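Local coordinates for cytochrome c551 (PDB 2ZON), which carries a covalently bound haem and probably shuttles single electrons between redox partner proteins, as c-type cytochromes do, at residues D[14-18]-D[19-23]; D[71-74]-D[75-78]. All blocks are in the same frame, centred on the assembly; numbering follows the deposited sequence.

Contact 1 (D[14-18]-D[19-23]); sequences KLYRS and ACVVC. With HEM (protoporphyrin IX containing Fe), chain K.
The regular alpha-helical bonding of helix 10-24 breaks down between Tyr-16 and Val-21: Val-21 N reaches back five residues to Tyr-16 O (3.0 Å), a wider pi-type turn, while Ala-19 N shares its hydrogen weakly between the carbonyl oxygens of Leu-15 and Tyr-16. Within this break, the hydroxyl of Ser-18 turns back to donate to Leu-15 O, OG to O 2.8 Å, which satisfies it on the helix. At this bend the next turn lies over the ring of Tyr-16. CG of Tyr-16 stands anti to the backbone N (chi1 178°), which carries the ring beside residues 20 and 21, with Val-21 N above its centre and the CB of Val-21 3.6 Å from CE2. Cys-20 CB meets CD1 obliquely at 3.5 Å, and Cys-20 SG makes an oblique sulfur-aromatic contact, 5.5 Å from the ring centroid. A flat aromatic suits this place because its broad face can lie against the backbone of Cys-20 and Val-21; Tyr-81 of helix 72-85 also meets it. Each of two sulfurs makes a thioether to the porphyrin, Cys-20 SG to CAB and Cys-23 SG to CAC, both 1.9 Å, while Leu-15 CD1 touches the vinyl-derived carbon CBB. Two such links three residues apart, the pattern of a c-type CXXCH motif, imply a haem that cannot leave without breaking covalent bonds and whose edge is fixed to this helix.

Contact 2 (D[71-74]-D[75-78]); sequences DEAT and LRAA
Asp-71 and Leu-75 are joined by the first i to i+4 backbone bond of helix 72-85, from Leu-75 N to Asp-71 O at 2.9 Å. Arg-76 N to Glu-72 O, Ala-77 N to Ala-73 O and Ala-78 N to Thr-74 O continue the pattern. Asp-71 sits at the N-cap: its OD1 takes the capping bond from Thr-74 N at 2.9 Å, nearly along the C-O axis. A separate side-chain bond from Thr-74 OG1 reaches the same OD1 at 2.8 Å, above the carboxylate plane. With chi1 of Thr-74 at -59°, OG1 lies beside its own backbone N, so both donors converge on one oxygen. An N-capping aspartate is apt here, since its negative charge should be stabilised by the start of the helix dipole. This helix is the C-terminal one of the cytochrome c fold, packed against helix 10-24. The ionic interaction lies on the outer side, where Glu-72 OE2 and Arg-76 NH1 form a salt bridge of 2.7 Å, one turn apart. NH1 comes to the anti side of OE2, and the carboxylate and guanidinium planes are turned 71° apart, so the groups share one bond rather than a paired fork; a water bridges OE2 and NH2. The bend at chi3 of Arg-76 (-67°) turns the guanidinium back toward the first turn, NH2 coming 3.7 Å from Ala-73 CA. Leu-75 CG is in van der Waals contact with Asp-71 O at 3.5 Å, and a leucine suits the place because its branched end makes apolar contacts with Leu-52, Leu-56 and the haem.

The two contacts lie on the N- and C-terminal helices, which pack together near the haem: Leu-15 of contact 1 touches Thr-74, Leu-75 and Ala-78 of contact 2, its CD1 lying 3.8 Å from both Leu-75 CD2 and Ala-78 CB. Contact 1 is the more buried, and its distinctive chemistry is covalent and aromatic, on a helix that is distorted as it meets the porphyrin. Contact 2 keeps regular helical bonding and is largely at the surface, where a charged pair, a bridging water and a capping carboxylate serve; its Leu-75 and Ala-78 still turn inward to the haem pocket. Thus one attaches the cofactor, whereas the other starts a helix that lines it.

Contact 1 (D[14-18]-D[19-23])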
loop_
_atom_site.group_PDB
_atom_site.type_symbol
_atom_site.label_atom_id
_atom_site.label_comp_id
_atom_site.label_asym_id
_atom_site.label_seq_id
_atom_site.Cartn_x
_atom_site.Cartn_y
_atom_site.Cartn_z
ATOM N N LYS D 14 33.231 10.151 -11.270
ATOM C CA LYS D 14 32.018 10.984 -11.287
ATOM C C LYS D 14 31.141 10.636 -12.487
ATOM O O LYS D 14 29.923 10.484 -12.351
ATOM C CB LYS D 14 32.392 12.470 -11.340
ATOM C CG LYS D 14 31.210 13.410 -11.353
ATOM C CD LYS D 14 31.715 14.839 -11.384
ATOM C CE LYS D 14 30.577 15.847 -11.315
ATOM N NZ LYS D 14 29.957 16.041 -12.646
ATOM N N LEU D 15 31.755 10.530 -13.663
ATOM C CA LEU D 15 31.009 10.144 -14.858
ATOM C C LEU D 15 30.446 8.734 -14.686
ATOM O O LEU D 15 29.256 8.471 -14.963
ATOM C CB LEU D 15 31.911 10.193 -16.088
ATOM C CG LEU D 15 31.341 10.528 -17.473
ATOM C CD1 LEU D 15 32.004 9.684 -18.574
ATOM C CD2 LEU D 15 29.804 10.557 -17.614
ATOM N N TYR D 16 31.293 7.833 -14.193
ATOM C CA TYR D 16 30.879 6.451 -13.989
ATOM C C TYR D 16 29.636 6.426 -13.093
ATOM O O TYR D 16 28.637 5.791 -13.435
ATOM C CB TYR D 16 32.004 5.589 -13.383
ATOM C CG TYR D 16 31.499 4.175 -13.156
ATOM C CD1 TYR D 16 31.582 3.205 -14.161
ATOM C CD2 TYR D 16 30.869 3.832 -11.956
ATOM C CE1 TYR D 16 31.058 1.903 -13.959
ATOM C CE2 TYR D 16 30.353 2.554 -11.752
ATOM C CZ TYR D 16 30.453 1.599 -12.744
ATOM O OH TYR D 16 29.921 0.345 -12.508
ATOM N N ARG D 17 29.694 7.138 -11.959
ATOM C CA ARG D 17 28.599 7.130 -10.987
ATOM C C ARG D 17 27.307 7.767 -11.515
ATOM O O ARG D 17 26.220 7.463 -11.031
ATOM C CB ARG D 17 29.023 7.856 -9.711
ATOM C CG ARG D 17 29.420 6.955 -8.580
ATOM C CD ARG D 17 30.605 6.094 -8.933
ATOM N NE ARG D 17 31.039 5.243 -7.816
ATOM C CZ ARG D 17 31.405 5.701 -6.620
ATOM N NH1 ARG D 17 31.378 7.003 -6.364
ATOM N NH2 ARG D 17 31.806 4.860 -5.679
ATOM N N SER D 18 27.434 8.657 -12.490
ATOM C CA SER D 18 26.272 9.368 -13.004
ATOM C C SER D 18 25.553 8.566 -14.080
ATOM O O SER D 18 24.338 8.698 -14.236
ATOM C CB SER D 18 26.704 10.699 -13.600
ATOM O OG SER D 18 27.278 10.482 -14.879
ATOM N N ALA D 19 26.294 7.755 -14.824
ATOM C CA ALA D 19 25.763 7.159 -16.058
ATOM C C ALA D 19 26.101 5.681 -16.247
ATOM O O ALA D 19 25.216 4.804 -16.188
ATOM C CB ALA D 19 26.255 7.963 -17.255
ATOM N N CYS D 20 27.384 5.410 -16.473
ATOM C CA CYS D 20 27.886 4.074 -16.803
ATOM C C CYS D 20 27.422 3.003 -15.817
ATOM O O CYS D 20 27.239 1.847 -16.211
ATOM C CB CYS D 20 29.411 4.076 -16.791
ATOM S SG CYS D 20 30.129 5.459 -17.719
ATOM N N VAL D 21 27.290 3.391 -14.547
ATOM C CA VAL D 21 26.916 2.487 -13.457
ATOM C C VAL D 21 25.590 1.779 -13.731
ATOM O O VAL D 21 25.362 0.675 -13.236
ATOM C CB VAL D 21 26.828 3.253 -12.088
ATOM C CG1 VAL D 21 25.786 4.376 -12.162
ATOM C CG2 VAL D 21 26.561 2.301 -10.898
ATOM N N VAL D 22 24.708 2.406 -14.516
ATOM C CA VAL D 22 23.386 1.795 -14.729
ATOM C C VAL D 22 23.484 0.392 -15.327
ATOM O O VAL D 22 22.695 -0.481 -14.971
ATOM C CB VAL D 22 22.385 2.699 -15.492
ATOM C CG1 VAL D 22 22.833 2.954 -16.917
ATOM C CG2 VAL D 22 20.999 2.064 -15.464
ATOM N N CYS D 23 24.474 0.173 -16.193
ATOM C CA CYS D 23 24.707 -1.144 -16.791
ATOM C C CYS D 23 25.860 -1.934 -16.171
ATOM O O CYS D 23 25.839 -3.181 -16.128
ATOM C CB CYS D 23 24.962 -0.993 -18.273
ATOM S SG CYS D 23 23.598 -0.253 -19.200
HETATM C CHA HEM K . 31.315 -2.727 -22.653
HETATM C CHB HEM K . 32.744 1.326 -20.495
HETATM C CHC HEM K . 28.195 2.848 -20.488
HETATM C CHD HEM K . 26.759 -1.592 -21.580
HETATM C C1A HEM K . 32.175 -1.756 -22.134
HETATM C C2A HEM K . 33.571 -1.750 -22.156
HETATM C C3A HEM K . 33.961 -0.580 -21.537
HETATM C C4A HEM K . 32.820 0.109 -21.156
HETATM C CMA HEM K . 35.394 -0.075 -21.289
HETATM C CAA HEM K . 34.462 -2.838 -22.747
HETATM C CBA HEM K . 34.574 -2.672 -24.248
HETATM C CGA HEM K . 34.447 -4.039 -24.922
HETATM O O1A HEM K . 33.531 -4.798 -24.534
HETATM O O2A HEM K . 35.281 -4.289 -25.804
HETATM C C1B HEM K . 31.657 2.185 -20.374
HETATM C C2B HEM K . 31.678 3.512 -19.985
HETATM C C3B HEM K . 30.379 3.974 -19.997
HETATM C C4B HEM K . 29.583 2.876 -20.348
HETATM C CMB HEM K . 32.972 4.304 -19.670
HETATM C CAB HEM K . 29.902 5.365 -19.572
HETATM C CBB HEM K . 30.592 6.528 -20.309
HETATM C C1C HEM K . 27.328 1.780 -20.735
HETATM C C2C HEM K . 25.935 1.773 -20.688
HETATM C C3C HEM K . 25.490 0.501 -21.015
HETATM C C4C HEM K . 26.656 -0.243 -21.238
HETATM C CMC HEM K . 25.075 2.994 -20.322
HETATM C CAC HEM K . 24.021 0.074 -20.977
HETATM C CBC HEM K . 23.038 0.795 -21.908
HETATM C C1D HEM K . 27.851 -2.310 -22.066
HETATM C C2D HEM K . 27.850 -3.566 -22.671
HETATM C C3D HEM K . 29.147 -3.908 -22.986
HETATM C C4D HEM K . 29.932 -2.841 -22.553
HETATM C CMD HEM K . 26.597 -4.418 -22.943
HETATM C CAD HEM K . 29.644 -5.188 -23.697
HETATM C CBD HEM K . 29.489 -5.013 -25.217
HETATM C CGD HEM K . 29.344 -6.346 -25.983
HETATM O O1D HEM K . 30.250 -7.193 -25.826
HETATM O O2D HEM K . 28.333 -6.492 -26.716
HETATM N NA HEM K . 31.761 -0.629 -21.528
HETATM N NB HEM K . 30.375 1.827 -20.588
HETATM N NC HEM K . 27.738 0.545 -21.066
HETATM N ND HEM K . 29.127 -1.898 -22.012
HETATM FE FE HEM K . 29.781 -0.067 -21.280
#

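Contact 2 (D[71-74]-D[75-78])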
loop_
_atom_site.group_PDB
_atom_site.type_symbol
_atom_site.label_atom_id
_atom_site.label_comp_id
_atom_site.label_asym_id
_atom_site.label_seq_id
_atom_site.Cartn_x
_atom_site.Cartn_y
_atom_site.Cartn_z
ATOM N N ASP D 71 33.042 14.565 -22.907
ATOM C CA ASP D 71 34.132 14.667 -23.852
ATOM C C ASP D 71 35.087 13.461 -23.788
ATOM O O ASP D 71 35.012 12.619 -22.864
ATOM C CB ASP D 71 34.827 16.053 -23.788
ATOM C CG ASP D 71 35.701 16.250 -22.547
ATOM O OD1 ASP D 71 35.896 15.304 -21.771
ATOM O OD2 ASP D 71 36.203 17.389 -22.364
ATOM N N GLU D 72 35.952 13.350 -24.792
ATOM C CA GLU D 72 36.849 12.209 -24.891
ATOM C C GLU D 72 37.724 12.058 -23.646
ATOM O O GLU D 72 37.908 10.942 -23.153
ATOM C CB GLU D 72 37.687 12.311 -26.176
ATOM C CG GLU D 72 38.486 11.068 -26.520
ATOM C CD GLU D 72 39.563 11.372 -27.553
ATOM O OE1 GLU D 72 39.195 11.730 -28.696
ATOM O OE2 GLU D 72 40.765 11.303 -27.210
ATOM N N ALA D 73 38.257 13.172 -23.123
ATOM C CA ALA D 73 39.103 13.101 -21.924
ATOM C C ALA D 73 38.350 12.559 -20.700
ATOM O O ALA D 73 38.926 11.832 -19.878
ATOM C CB ALA D 73 39.708 14.465 -21.606
ATOM N N THR D 74 37.077 12.939 -20.564
ATOM C CA THR D 74 36.304 12.512 -19.406
ATOM C C THR D 74 35.984 11.026 -19.592
ATOM O O THR D 74 36.057 10.248 -18.645
ATOM C CB THR D 74 35.017 13.336 -19.235
ATOM O OG1 THR D 74 35.352 14.725 -19.089
ATOM C CG2 THR D 74 34.229 12.882 -17.991
ATOM N N LEU D 75 35.613 10.645 -20.821
ATOM C CA LEU D 75 35.392 9.224 -21.117
ATOM C C LEU D 75 36.663 8.392 -20.880
ATOM O O LEU D 75 36.589 7.291 -20.337
ATOM C CB LEU D 75 34.864 9.021 -22.550
ATOM C CG LEU D 75 33.449 9.532 -22.839
ATOM C CD1 LEU D 75 33.176 9.643 -24.337
ATOM C CD2 LEU D 75 32.402 8.651 -22.198
ATOM N N ARG D 76 37.821 8.913 -21.284
ATOM C CA ARG D 76 39.086 8.219 -21.011
ATOM C C ARG D 76 39.270 7.981 -19.515
ATOM O O ARG D 76 39.697 6.890 -19.088
ATOM C CB ARG D 76 40.264 9.017 -21.563
ATOM C CG ARG D 76 41.615 8.396 -21.243
ATOM C CD ARG D 76 42.750 9.202 -21.819
ATOM N NE ARG D 76 42.712 9.132 -23.272
ATOM C CZ ARG D 76 42.271 10.099 -24.065
ATOM N NH1 ARG D 76 42.265 9.912 -25.378
ATOM N NH2 ARG D 76 41.840 11.252 -23.553
ATOM N N ALA D 77 38.952 9.011 -18.726
ATOM C CA ALA D 77 39.059 8.952 -17.274
ATOM C C ALA D 77 38.107 7.916 -16.664
ATOM O O ALA D 77 38.460 7.242 -15.688
ATOM C CB ALA D 77 38.823 10.339 -16.661
ATOM N N ALA D 78 36.910 7.786 -17.240
ATOM C CA ALA D 78 35.948 6.805 -16.748
ATOM C C ALA D 78 36.404 5.391 -17.103
ATOM O O ALA D 78 36.290 4.483 -16.278
ATOM C CB ALA D 78 34.532 7.092 -17.297
HETATM O O HOH W 1 41.312 13.334 -25.153
#